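Local coordinates for protein urocanate hydratase (Paenibacillus sp. Soil724D2, PDB 7NED) that probably catalyses the NAD+-dependent hydration of thiourocanate in bacterial ergothioneine catabolism, and is captured here with NAD+ and urocanate bound, at residues Leu117-Leu122 and Gly487-Ala492; Ala94-Val99 and Glu106-Leu111; Arg432-Ala437 and Leu475-Ser480. All blocks are in the same frame, centred on the assembly; numbering follows the deposited sequence.

Interaction 1. Residues Leu117-Leu122 and Gly487-Ala492; sequences LIWGGL and GYMTSA. With URO ((2E)-3-(1H-imidazol-4-yl)acrylic acid), chain B.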
loop_
_atom_site.group_PDB
_atom_site.type_symbol
_atom_site.label_atom_id
_atom_site.label_comp_id
_atom_site.label_asym_id
_atom_site.label_seq_id
_atom_site.Cartn_x
_atom_site.Cartn_y
_atom_site.Cartn_z
ATOM N N LEU A 117 13.187 6.990 -7.233
ATOM C CA LEU A 117 12.129 6.067 -7.638
ATOM C C LEU A 117 12.018 6.010 -9.154
ATOM O O LEU A 117 12.683 6.755 -9.885
ATOM C CB LEU A 117 10.787 6.444 -7.012
ATOM C CG LEU A 117 10.345 7.851 -7.406
ATOM C CD1 LEU A 117 9.720 7.904 -8.749
ATOM C CD2 LEU A 117 9.217 8.168 -6.398
ATOM N N ILE A 118 11.166 5.102 -9.617
ATOM C CA ILE A 118 10.977 4.929 -11.038
ATOM C C ILE A 118 9.447 4.693 -11.029
ATOM O O ILE A 118 8.869 4.370 -9.985
ATOM C CB ILE A 118 11.810 3.664 -11.432
ATOM C CG1 ILE A 118 12.026 3.588 -12.839
ATOM C CG2 ILE A 118 11.039 2.380 -11.113
ATOM C CD1 ILE A 118 12.947 4.839 -12.975
ATOM N N TRP A 119 8.758 4.928 -12.131
ATOM C CA TRP A 119 7.389 4.386 -12.271
ATOM C C TRP A 119 7.479 2.981 -12.842
ATOM O O TRP A 119 8.170 2.764 -13.832
ATOM C CB TRP A 119 6.507 5.216 -13.204
ATOM C CG TRP A 119 5.087 4.699 -13.354
ATOM C CD1 TRP A 119 4.240 4.317 -12.351
ATOM C CD2 TRP A 119 4.350 4.527 -14.575
ATOM N NE1 TRP A 119 3.027 3.925 -12.866
ATOM C CE2 TRP A 119 3.068 4.050 -14.226
ATOM C CE3 TRP A 119 4.657 4.710 -15.922
ATOM C CZ2 TRP A 119 2.102 3.739 -15.177
ATOM C CZ3 TRP A 119 3.694 4.415 -16.873
ATOM C CH2 TRP A 119 2.427 3.947 -16.499
ATOM N N GLY A 120 6.767 2.023 -12.224
ATOM C CA GLY A 120 6.870 0.655 -12.695
ATOM C C GLY A 120 5.817 0.228 -13.697
ATOM O O GLY A 120 5.759 -0.961 -14.038
ATOM N N GLY A 121 5.007 1.155 -14.201
ATOM C CA GLY A 121 3.834 0.754 -14.948
ATOM C C GLY A 121 2.967 -0.171 -14.110
ATOM O O GLY A 121 2.930 -0.098 -12.869
ATOM N N LEU A 122 2.205 -1.026 -14.799
ATOM C CA LEU A 122 1.606 -2.148 -14.103
ATOM C C LEU A 122 2.524 -3.357 -14.169
ATOM O O LEU A 122 2.939 -3.889 -13.131
ATOM C CB LEU A 122 0.220 -2.483 -14.700
ATOM C CG LEU A 122 -0.783 -1.341 -14.670
ATOM C CD1 LEU A 122 -2.187 -1.783 -15.092
ATOM C CD2 LEU A 122 -0.809 -0.725 -13.278
ATOM N N GLY A 487 -1.046 9.571 -7.643
ATOM C CA GLY A 487 -2.218 9.843 -6.848
ATOM C C GLY A 487 -3.494 9.199 -7.348
ATOM O O GLY A 487 -4.525 9.302 -6.671
ATOM N N TYR A 488 -3.464 8.524 -8.505
ATOM C CA TYR A 488 -4.683 7.954 -9.063
ATOM C C TYR A 488 -4.843 6.469 -8.778
ATOM O O TYR A 488 -5.977 5.976 -8.736
ATOM C CB TYR A 488 -4.740 8.170 -10.589
ATOM C CG TYR A 488 -5.213 9.541 -10.996
ATOM C CD1 TYR A 488 -4.298 10.560 -11.258
ATOM C CD2 TYR A 488 -6.568 9.828 -11.106
ATOM C CE1 TYR A 488 -4.720 11.824 -11.627
ATOM C CE2 TYR A 488 -7.000 11.096 -11.500
ATOM C CZ TYR A 488 -6.065 12.084 -11.750
ATOM O OH TYR A 488 -6.457 13.338 -12.145
ATOM N N MET A 489 -3.765 5.728 -8.588
ATOM C CA MET A 489 -3.977 4.290 -8.574
ATOM C C MET A 489 -2.937 3.567 -7.758
ATOM O O MET A 489 -1.782 4.008 -7.613
ATOM C CB MET A 489 -3.981 3.609 -9.956
ATOM C CG MET A 489 -2.722 3.640 -10.734
ATOM S SD MET A 489 -2.965 2.764 -12.351
ATOM C CE MET A 489 -1.343 3.074 -12.989
ATOM N N THR A 490 -3.357 2.402 -7.301
ATOM C CA THR A 490 -2.514 1.448 -6.604
ATOM C C THR A 490 -2.942 0.101 -7.123
ATOM O O THR A 490 -4.148 -0.146 -7.268
ATOM C CB THR A 490 -2.707 1.558 -5.083
ATOM O OG1 THR A 490 -2.157 2.799 -4.655
ATOM C CG2 THR A 490 -1.997 0.418 -4.322
ATOM N N SER A 491 -1.972 -0.755 -7.404
ATOM C CA SER A 491 -2.290 -2.064 -7.972
ATOM C C SER A 491 -1.348 -3.121 -7.393
ATOM O O SER A 491 -0.355 -2.798 -6.755
ATOM C CB SER A 491 -2.212 -2.042 -9.496
ATOM O OG SER A 491 -0.871 -1.768 -9.916
ATOM N N ALA A 492 -1.647 -4.399 -7.665
ATOM C CA ALA A 492 -0.840 -5.520 -7.197
ATOM C C ALA A 492 -0.742 -6.560 -8.297
ATOM O O ALA A 492 -1.692 -6.757 -9.059
ATOM C CB ALA A 492 -1.431 -6.157 -5.907
HETATM O OAA URO B . -0.669 -6.069 -20.250
HETATM C CAI URO B . 0.328 -5.423 -19.717
HETATM O OAB URO B . 1.397 -5.876 -19.605
HETATM C CAC URO B . 0.109 -4.067 -19.188
HETATM C CAD URO B . -1.077 -3.523 -19.263
HETATM C CAJ URO B . -1.101 -2.220 -18.711
HETATM C CAF URO B . -2.052 -1.257 -18.872
HETATM N NAH URO B . -1.637 -0.067 -18.336
HETATM C CAE URO B . -0.444 -0.318 -17.848
HETATM N NAG URO B . -0.073 -1.601 -18.051
#
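L122 and M489 meet through torsions that bring CD2 of the leucine and CE of the methionine together, the two side chains approaching at a slant. In L122, CG stands anti to the carbonyl carbon (chi1 -58°), which sets it over urocanate; chi2, -172°, then turns CD2 to the strand side while CD1 stays with CG over the imidazole. M489 starts with CG between its backbone N and carbonyl carbon (chi1 64°) and is then fully extended, a straight arm ending in CE. That methyl lies 3.8 Å from CD2 of L122 and 4.1 Å from CZ2 of W119, which it reaches at the ring edge, near the indole plane, the two side chains crossing at about a right angle. One face of the indole is taken by its own loop: N of G121 sits 3.4 Å above the plane, over the ring centre. S491 completes the strand side, its OG 3.5 Å from CD2 of L122. This hydroxyl is hydrogen-bonded to H434 and touches the leucine only by packing; the backbone N of L122 is in turn tied to the hydroxyl of Y42. On its other side L122 lies above the plane of the urocanate imidazole, with CG 3.4 Å from CAE and CB 3.5 Å from NAG of the ligand. The contact joins the loop between helices 105-113 and 133-150 to the start of strand 490-498. M489 also touches NAD, which places it between the substrate and cofactor sites. No hydrogen bond crosses between the two segments. The chemistry is that of an apolar wall: L122 lays CB, CG and CD1 as a non-polar cover over one face of the imidazole, while the polar grip on the ligand comes from other groups, among them T123 and R352.

Interaction 2. Residues Ala94-Val99 and Glu106-Leu111; sequences ANCNLV and ENFYRL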
loop_
_atom_site.group_PDB
_atom_site.type_symbol
_atom_site.label_atom_id
_atom_site.label_comp_id
_atom_site.label_asym_id
_atom_site.label_seq_id
_atom_site.Cartn_x
_atom_site.Cartn_y
_atom_site.Cartn_z
ATOM N N ALA A 94 7.889 -3.294 -4.244
ATOM C CA ALA A 94 6.906 -2.227 -4.112
ATOM C C ALA A 94 7.466 -1.040 -4.862
ATOM O O ALA A 94 8.572 -0.585 -4.551
ATOM C CB ALA A 94 6.619 -1.888 -2.638
ATOM N N ASN A 95 6.756 -0.597 -5.912
ATOM C CA ASN A 95 7.297 0.369 -6.866
ATOM C C ASN A 95 6.414 1.611 -6.960
ATOM O O ASN A 95 5.217 1.526 -7.256
ATOM C CB ASN A 95 7.487 -0.282 -8.244
ATOM C CG ASN A 95 8.442 -1.461 -8.186
ATOM O OD1 ASN A 95 9.561 -1.329 -7.679
ATOM N ND2 ASN A 95 8.002 -2.620 -8.659
ATOM N N CYS A 96 7.023 2.742 -6.664
ATOM C CA CYS A 96 6.553 4.086 -6.939
ATOM C C CYS A 96 5.334 4.393 -6.015
ATOM O O CYS A 96 4.365 5.037 -6.396
ATOM C CB CYS A 96 6.268 4.215 -8.445
ATOM S SG CYS A 96 5.893 5.896 -8.947
ATOM N N ASN A 97 5.392 3.916 -4.765
ATOM C CA ASN A 97 4.358 4.213 -3.760
ATOM C C ASN A 97 4.724 5.456 -2.954
ATOM O O ASN A 97 5.789 5.521 -2.355
ATOM C CB ASN A 97 4.161 3.010 -2.852
ATOM C CG ASN A 97 3.731 1.786 -3.649
ATOM O OD1 ASN A 97 2.569 1.676 -4.051
ATOM N ND2 ASN A 97 4.688 0.907 -3.956
ATOM N N LEU A 98 3.858 6.447 -2.967
ATOM C CA LEU A 98 4.080 7.725 -2.298
ATOM C C LEU A 98 2.902 7.986 -1.394
ATOM O O LEU A 98 1.766 7.723 -1.791
ATOM C CB LEU A 98 4.193 8.898 -3.285
ATOM C CG LEU A 98 5.343 8.812 -4.273
ATOM C CD1 LEU A 98 5.241 9.903 -5.352
ATOM C CD2 LEU A 98 6.604 8.960 -3.462
ATOM N N VAL A 99 3.144 8.542 -0.203
ATOM C CA VAL A 99 1.993 8.850 0.641
ATOM C C VAL A 99 1.154 9.937 -0.009
ATOM O O VAL A 99 1.662 10.822 -0.714
ATOM C CB VAL A 99 2.402 9.266 2.068
ATOM C CG1 VAL A 99 2.969 8.058 2.784
ATOM C CG2 VAL A 99 3.350 10.442 2.035
ATOM N N GLU A 106 4.321 16.219 -10.024
ATOM C CA GLU A 106 5.457 17.089 -9.791
ATOM C C GLU A 106 6.425 16.462 -8.807
ATOM O O GLU A 106 7.557 16.456 -9.037
ATOM C CB GLU A 106 5.030 18.485 -9.390
ATOM N N ASN A 107 5.923 15.941 -7.702
ATOM C CA ASN A 107 6.731 15.204 -6.794
ATOM C C ASN A 107 7.353 14.014 -7.459
ATOM O O ASN A 107 8.519 13.726 -7.196
ATOM C CB ASN A 107 5.884 14.779 -5.596
ATOM C CG ASN A 107 5.945 15.753 -4.426
ATOM O OD1 ASN A 107 7.005 16.343 -4.211
ATOM N ND2 ASN A 107 4.845 15.952 -3.680
ATOM N N PHE A 108 6.604 13.264 -8.263
ATOM C CA PHE A 108 7.188 12.107 -8.953
ATOM C C PHE A 108 8.421 12.490 -9.777
ATOM O O PHE A 108 9.484 11.859 -9.667
ATOM C CB PHE A 108 6.133 11.454 -9.864
ATOM C CG PHE A 108 6.718 10.466 -10.805
ATOM C CD1 PHE A 108 6.886 9.145 -10.411
ATOM C CD2 PHE A 108 7.112 10.853 -12.083
ATOM C CE1 PHE A 108 7.446 8.217 -11.242
ATOM C CE2 PHE A 108 7.684 9.941 -12.935
ATOM C CZ PHE A 108 7.854 8.597 -12.509
ATOM N N TYR A 109 8.289 13.499 -10.646
ATOM C CA TYR A 109 9.415 13.836 -11.516
ATOM C C TYR A 109 10.626 14.241 -10.698
ATOM O O TYR A 109 11.756 13.890 -11.039
ATOM C CB TYR A 109 9.044 14.961 -12.477
ATOM C CG TYR A 109 7.928 14.584 -13.436
ATOM C CD1 TYR A 109 8.004 13.418 -14.179
ATOM C CD2 TYR A 109 6.775 15.357 -13.536
ATOM C CE1 TYR A 109 6.983 13.055 -15.071
ATOM C CE2 TYR A 109 5.732 14.995 -14.411
ATOM C CZ TYR A 109 5.838 13.841 -15.146
ATOM O OH TYR A 109 4.818 13.486 -16.023
ATOM N N ARG A 110 10.407 15.053 -9.671
ATOM C CA ARG A 110 11.499 15.498 -8.810
ATOM C C ARG A 110 12.194 14.310 -8.156
ATOM O O ARG A 110 13.433 14.207 -8.160
ATOM C CB ARG A 110 10.961 16.494 -7.777
ATOM N N LEU A 111 11.408 13.365 -7.634
ATOM C CA LEU A 111 12.025 12.203 -7.006
ATOM C C LEU A 111 12.682 11.291 -8.032
ATOM O O LEU A 111 13.717 10.678 -7.749
ATOM C CB LEU A 111 10.995 11.432 -6.190
ATOM C CG LEU A 111 10.461 12.162 -4.961
ATOM C CD1 LEU A 111 9.231 11.451 -4.372
ATOM C CD2 LEU A 111 11.559 12.317 -3.901
#
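C96 and F108 form a cysteine sulfur-aromatic contact between the end of strand 91-95 and helix 105-113, which follows it after a short connection. This is the tight half of the interface. SG, carried anti to its backbone N (chi1 -172°), comes in at the ring edge, near the ring plane, 3.6 Å from CE1 of F108. Its line to the ring centroid, 4.8 Å long, lies 76° off the ring normal, so it is the rim of the ring, CD1 and CE1, that receives the sulfur. C96 has a positive phi, which marks the place where the chain leaves the strand. F108 is buried from further sides by L45, L117 and W119, which sets the ring between the strand end and the loop leading to the active site. The looser half is on the more exposed side of the helix, at L111. Here L98 and L111 reach for each other tip to tip and meet through a single pair of methyls; L98 is buried and also packs on I457 of the second subunit, whereas L111 is partly exposed. No hydrogen bond crosses between the segments, and both halves rest on side-chain packing alone. The one close approach in this looser half is CD2 of L98 to CD1 of L111, 3.7 Å.

Interaction 3. Residues Arg432-Ala437 and Leu475-Ser480; sequences RDHLDA and LVTIHS. With URO ((2E)-3-(1H-imidazol-4-yl)acrylic acid), chain B.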
loop_
_atom_site.group_PDB
_atom_site.type_symbol
_atom_site.label_atom_id
_atom_site.label_comp_id
_atom_site.label_asym_id
_atom_site.label_seq_id
_atom_site.Cartn_x
_atom_site.Cartn_y
_atom_site.Cartn_z
ATOM N N ARG A 432 -0.382 -11.982 -14.919
ATOM C CA ARG A 432 -1.562 -11.311 -15.411
ATOM C C ARG A 432 -1.257 -9.826 -15.407
ATOM O O ARG A 432 -0.294 -9.367 -14.787
ATOM C CB ARG A 432 -2.793 -11.622 -14.554
ATOM C CG ARG A 432 -2.526 -11.353 -13.014
ATOM C CD ARG A 432 -3.821 -11.115 -12.183
ATOM N NE ARG A 432 -3.506 -11.039 -10.746
ATOM C CZ ARG A 432 -2.990 -9.963 -10.141
ATOM N NH1 ARG A 432 -2.730 -8.874 -10.851
ATOM N NH2 ARG A 432 -2.734 -9.978 -8.817
ATOM N N ASP A 433 -2.079 -9.083 -16.122
ATOM C CA ASP A 433 -2.055 -7.643 -15.928
ATOM C C ASP A 433 -2.540 -7.328 -14.519
ATOM O O ASP A 433 -3.149 -8.171 -13.853
ATOM C CB ASP A 433 -2.943 -6.945 -16.968
ATOM C CG ASP A 433 -2.667 -5.438 -17.049
ATOM O OD1 ASP A 433 -1.699 -4.942 -16.412
ATOM O OD2 ASP A 433 -3.411 -4.751 -17.765
ATOM N N HIS A 434 -2.314 -6.087 -14.074
ATOM C CA HIS A 434 -2.890 -5.696 -12.776
ATOM C C HIS A 434 -4.331 -5.264 -12.910
ATOM O O HIS A 434 -5.008 -5.086 -11.888
ATOM C CB HIS A 434 -2.102 -4.558 -12.133
ATOM C CG HIS A 434 -0.678 -4.907 -11.838
ATOM N ND1 HIS A 434 0.102 -4.145 -10.995
ATOM C CD2 HIS A 434 0.115 -5.918 -12.276
ATOM C CE1 HIS A 434 1.306 -4.686 -10.899
ATOM N NE2 HIS A 434 1.343 -5.761 -11.669
ATOM N N LEU A 435 -4.812 -5.103 -14.151
ATOM C CA LEU A 435 -6.212 -4.767 -14.421
ATOM C C LEU A 435 -7.015 -6.037 -14.170
ATOM O O LEU A 435 -7.331 -6.803 -15.084
ATOM C CB LEU A 435 -6.379 -4.253 -15.856
ATOM C CG LEU A 435 -7.745 -3.632 -16.185
ATOM C CD1 LEU A 435 -7.842 -2.177 -15.684
ATOM C CD2 LEU A 435 -8.015 -3.780 -17.710
ATOM N N ASP A 436 -7.263 -6.349 -12.912
ATOM C CA ASP A 436 -7.894 -7.604 -12.509
ATOM C C ASP A 436 -8.654 -7.328 -11.205
ATOM O O ASP A 436 -8.299 -6.445 -10.472
ATOM C CB ASP A 436 -6.815 -8.677 -12.345
ATOM C CG ASP A 436 -7.349 -10.138 -12.320
ATOM O OD1 ASP A 436 -8.192 -10.479 -13.077
ATOM O OD2 ASP A 436 -6.858 -10.935 -11.563
ATOM N N ALA A 437 -9.669 -8.118 -10.973
ATOM C CA ALA A 437 -10.555 -7.948 -9.873
ATOM C C ALA A 437 -10.038 -7.439 -8.514
ATOM O O ALA A 437 -10.361 -6.370 -8.212
ATOM C CB ALA A 437 -11.490 -9.097 -9.723
ATOM N N LEU A 475 6.503 -14.281 -7.158
ATOM C CA LEU A 475 6.796 -12.854 -7.121
ATOM C C LEU A 475 5.513 -12.091 -6.835
ATOM O O LEU A 475 4.482 -12.353 -7.461
ATOM C CB LEU A 475 7.405 -12.379 -8.458
ATOM C CG LEU A 475 7.819 -10.903 -8.599
ATOM C CD1 LEU A 475 8.971 -10.719 -9.610
ATOM C CD2 LEU A 475 6.651 -10.008 -8.986
ATOM N N VAL A 476 5.576 -11.128 -5.918
ATOM C CA VAL A 476 4.427 -10.293 -5.597
ATOM C C VAL A 476 4.872 -8.837 -5.625
ATOM O O VAL A 476 5.980 -8.505 -5.184
ATOM C CB VAL A 476 3.836 -10.670 -4.213
ATOM C CG1 VAL A 476 2.647 -9.784 -3.862
ATOM C CG2 VAL A 476 3.450 -12.120 -4.213
ATOM N N THR A 477 4.017 -7.972 -6.130
ATOM C CA THR A 477 4.362 -6.564 -6.266
ATOM C C THR A 477 3.168 -5.691 -5.906
ATOM O O THR A 477 2.020 -6.071 -6.133
ATOM C CB THR A 477 4.842 -6.248 -7.695
ATOM O OG1 THR A 477 5.345 -4.910 -7.739
ATOM C CG2 THR A 477 3.700 -6.394 -8.744
ATOM N N ILE A 478 3.456 -4.515 -5.350
ATOM C CA ILE A 478 2.489 -3.434 -5.191
ATOM C C ILE A 478 3.037 -2.199 -5.896
ATOM O O ILE A 478 4.146 -1.741 -5.595
ATOM C CB ILE A 478 2.219 -3.116 -3.715
ATOM C CG1 ILE A 478 1.662 -4.350 -3.020
ATOM C CG2 ILE A 478 1.238 -1.957 -3.639
ATOM C CD1 ILE A 478 1.611 -4.209 -1.458
ATOM N N HIS A 479 2.252 -1.645 -6.822
ATOM C CA HIS A 479 2.650 -0.448 -7.562
ATOM C C HIS A 479 1.681 0.680 -7.275
ATOM O O HIS A 479 0.504 0.426 -7.013
ATOM C CB HIS A 479 2.618 -0.688 -9.085
ATOM C CG HIS A 479 3.660 -1.649 -9.570
ATOM N ND1 HIS A 479 3.895 -1.864 -10.909
ATOM C CD2 HIS A 479 4.518 -2.453 -8.899
ATOM C CE1 HIS A 479 4.866 -2.757 -11.038
ATOM N NE2 HIS A 479 5.268 -3.121 -9.834
ATOM N N SER A 480 2.153 1.931 -7.374
ATOM C CA SER A 480 1.220 3.054 -7.466
ATOM C C SER A 480 1.600 3.912 -8.672
ATOM O O SER A 480 2.650 3.726 -9.304
ATOM C CB SER A 480 1.184 3.900 -6.173
ATOM O OG SER A 480 0.645 3.145 -5.088
HETATM O OAA URO B . -0.669 -6.069 -20.250
HETATM C CAI URO B . 0.328 -5.423 -19.717
HETATM O OAB URO B . 1.397 -5.876 -19.605
HETATM C CAC URO B . 0.109 -4.067 -19.188
HETATM C CAD URO B . -1.077 -3.523 -19.263
HETATM C CAJ URO B . -1.101 -2.220 -18.711
HETATM C CAF URO B . -2.052 -1.257 -18.872
HETATM N NAH URO B . -1.637 -0.067 -18.336
HETATM C CAE URO B . -0.444 -0.318 -17.848
HETATM N NAG URO B . -0.073 -1.601 -18.051
#
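H434 and H479 have the closest CA atoms of the pair, yet these are 9.2 Å apart, too far for backbone pairing. Segment 475-480 is regular strand, while 432-437 is the irregular part of strand 428-441, where L435 centres an inverse gamma turn closed by a weak bond from D436 N to H434 O. CG of H434 stands anti to the carbonyl carbon (chi1 -61°), which points the imidazole at T477 and H479. Its CE1 lies 3.6 Å from CG2 of T477 and sits over one face of the H479 ring, offset toward the rim; ND1 of H479 is hydrogen-bonded to the carbonyl of G121. The two ring planes are inclined at 52°. In the mixed sheet of this region strand 490-498 runs between the two, and Q128 holds NE2 of H434. D433 lays its carboxylate above the urocanate side chain, OD2 3.0 Å from CAD of the ligand. Its OD1 accepts a bent bond (2.7 Å, 135°) from the N-H of H434, which meets it from above the carboxylate plane. An alanine in place of D433 would probably deprive that N-H of its acceptor and open a gap over the acrylate. R432 NH1 donates to D433 O within the guanidinium plane.

Interactions 1 and 3 share the urocanate pocket: their centres are 9 Å apart, and L122 and D433 cover the ligand from the same side, one above the imidazole and the other above the acrylate. They are tied together by S491 OG to H434 ND1 and, probably, by S491 N to H479 O, both 2.8 Å. Interaction 2 lies outside the pocket, about 12 Å from urocanate at the C96 side chain, but 9 Å between centres from interaction 1, which it meets where L117 CD1 packs 3.4 Å from F108 CE1. Interactions 2 and 3, 18 Å apart at their centres, meet through neighbouring strands 91-95 and 475-480 and N97 OD1 to S480 OG, 2.6 Å.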